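Local coordinates for SPT6 (Antonospora locustae, PDB 2XP1), which is a transcription elongation factor whose tandem SH2 domains mediate its interaction with RNA polymerase II, at the interface of chains A and B. Numbering follows the deposited sequence. Chains: chain A/B, SPT6.

The interface of chains A and B. Residues chain A 73-76; chain B 73-76.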
loop_
_atom_site.group_PDB
_atom_site.type_symbol
_atom_site.label_atom_id
_atom_site.label_comp_id
_atom_site.label_asym_id
_atom_site.label_seq_id
_atom_site.Cartn_x
_atom_site.Cartn_y
_atom_site.Cartn_z
ATOM N N SER A 73 -4.230 -8.258 6.935
ATOM C CA SER A 73 -4.611 -7.114 6.057
ATOM C C SER A 73 -4.229 -7.243 4.577
ATOM O O SER A 73 -3.584 -6.357 3.989
ATOM C CB SER A 73 -4.132 -5.829 6.676
ATOM O OG SER A 73 -4.678 -5.780 8.009
ATOM N N ASN A 74 -4.636 -8.369 3.989
ATOM C CA ASN A 74 -4.464 -8.647 2.551
ATOM C C ASN A 74 -3.015 -8.872 2.099
ATOM O O ASN A 74 -2.757 -9.066 0.924
ATOM C CB ASN A 74 -5.151 -7.555 1.706
ATOM C CG ASN A 74 -6.655 -7.475 1.979
ATOM O OD1 ASN A 74 -7.388 -8.471 1.798
ATOM N ND2 ASN A 74 -7.121 -6.295 2.426
ATOM N N LYS A 75 -2.096 -8.820 3.054
ATOM C CA LYS A 75 -0.681 -8.976 2.836
ATOM C C LYS A 75 -0.346 -10.411 3.266
ATOM O O LYS A 75 -1.053 -11.034 4.063
ATOM C CB LYS A 75 0.120 -7.959 3.693
ATOM C CG LYS A 75 0.237 -6.495 3.154
ATOM C CD LYS A 75 1.353 -6.333 2.060
ATOM C CE LYS A 75 1.459 -4.910 1.386
ATOM N NZ LYS A 75 2.539 -4.825 0.308
ATOM N N HIS A 76 0.770 -10.907 2.775
ATOM C CA HIS A 76 1.163 -12.263 3.017
ATOM C C HIS A 76 2.443 -12.278 3.860
ATOM O O HIS A 76 3.312 -11.471 3.590
ATOM C CB HIS A 76 1.402 -12.838 1.625
ATOM C CG HIS A 76 2.005 -14.192 1.623
ATOM N ND1 HIS A 76 3.361 -14.394 1.486
ATOM C CD2 HIS A 76 1.438 -15.419 1.697
ATOM C CE1 HIS A 76 3.604 -15.691 1.478
ATOM N NE2 HIS A 76 2.454 -16.334 1.590
ATOM N N SER B 73 3.389 -9.576 -5.568
ATOM C CA SER B 73 3.881 -8.353 -4.872
ATOM C C SER B 73 3.500 -8.218 -3.392
ATOM O O SER B 73 2.944 -7.197 -2.951
ATOM C CB SER B 73 3.520 -7.138 -5.682
ATOM O OG SER B 73 4.058 -7.343 -7.004
ATOM N N ASN B 74 3.803 -9.275 -2.637
ATOM C CA ASN B 74 3.616 -9.314 -1.175
ATOM C C ASN B 74 2.156 -9.331 -0.704
ATOM O O ASN B 74 1.890 -9.319 0.485
ATOM C CB ASN B 74 4.409 -8.175 -0.500
ATOM C CG ASN B 74 5.911 -8.279 -0.771
ATOM O OD1 ASN B 74 6.550 -9.300 -0.436
ATOM N ND2 ASN B 74 6.482 -7.230 -1.389
ATOM N N LYS B 75 1.239 -9.338 -1.663
ATOM C CA LYS B 75 -0.182 -9.327 -1.433
ATOM C C LYS B 75 -0.653 -10.773 -1.643
ATOM O O LYS B 75 -0.014 -11.573 -2.331
ATOM C CB LYS B 75 -0.891 -8.381 -2.441
ATOM C CG LYS B 75 -0.866 -6.848 -2.132
ATOM C CD LYS B 75 -1.954 -6.417 -1.083
ATOM C CE LYS B 75 -1.922 -4.905 -0.633
ATOM N NZ LYS B 75 -2.982 -4.557 0.410
ATOM N N HIS B 76 -1.807 -11.082 -1.090
ATOM C CA HIS B 76 -2.328 -12.416 -1.126
ATOM C C HIS B 76 -3.609 -12.439 -1.965
ATOM O O HIS B 76 -4.397 -11.522 -1.828
ATOM C CB HIS B 76 -2.609 -12.748 0.336
ATOM C CG HIS B 76 -3.337 -14.023 0.539
ATOM N ND1 HIS B 76 -4.705 -14.074 0.696
ATOM C CD2 HIS B 76 -2.888 -15.294 0.657
ATOM C CE1 HIS B 76 -5.068 -15.327 0.899
ATOM N NE2 HIS B 76 -3.984 -16.084 0.894
#
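A:Lys75 and B:Lys75 face each other as an antiparallel beta bridge, where the short strands 75-77 of two tandem-SH2 copies meet about a two-fold axis. Two backbone hydrogen bonds make the bridge: B:His76 N gives its N-H to A:Asn74 O at 3.0 Å, and A:His76 N does the same to B:Asn74 O. The asparagines that offer these carbonyls, A:Asn74 and B:Asn74, lie in the loop between strands 70-72 and 75-77 of their own copies.

Side-chain packing is carried mainly by the lysines. Each lysine side chain leaves with CG anti to its own carbonyl carbon, then bends at CB-CG (A:Lys75 chi2 -81°) and runs extended to its tip, which carries A:Lys75 over the backbone of B:Asn74 and B:Lys75 over that of A:Asn74. The same oxygen that accepts from A:His76 N, B:Asn74 O, also has the A:Lys75 CD methylene against it, at 3.4 Å. Farther out the two lysine side chains cross obliquely near the axis, and A:Lys75 CE makes an apolar contact with B:Lys75 CE at 3.9 Å. Beside the same acceptor, A:His76 CB sits 3.7 Å from B:Asn74 O; the A:His76 ring swings away from the oxygen, CG anti to the backbone N (chi1 172°).

The amine tips pass one another and point in opposite directions. A:Lys75 NZ ends beside B:Asn74 CB, 4.1 Å from B:Ser73 O, a separation at which the carbonyl may offer weak electrostatic compensation. The two amine nitrogens, A:Lys75 NZ and B:Lys75 NZ, are 5.5 Å apart and, if both are protonated, would repel each other, which may oppose the pairing. This two-fold pairing may be a crystal contact rather than a biological dimer.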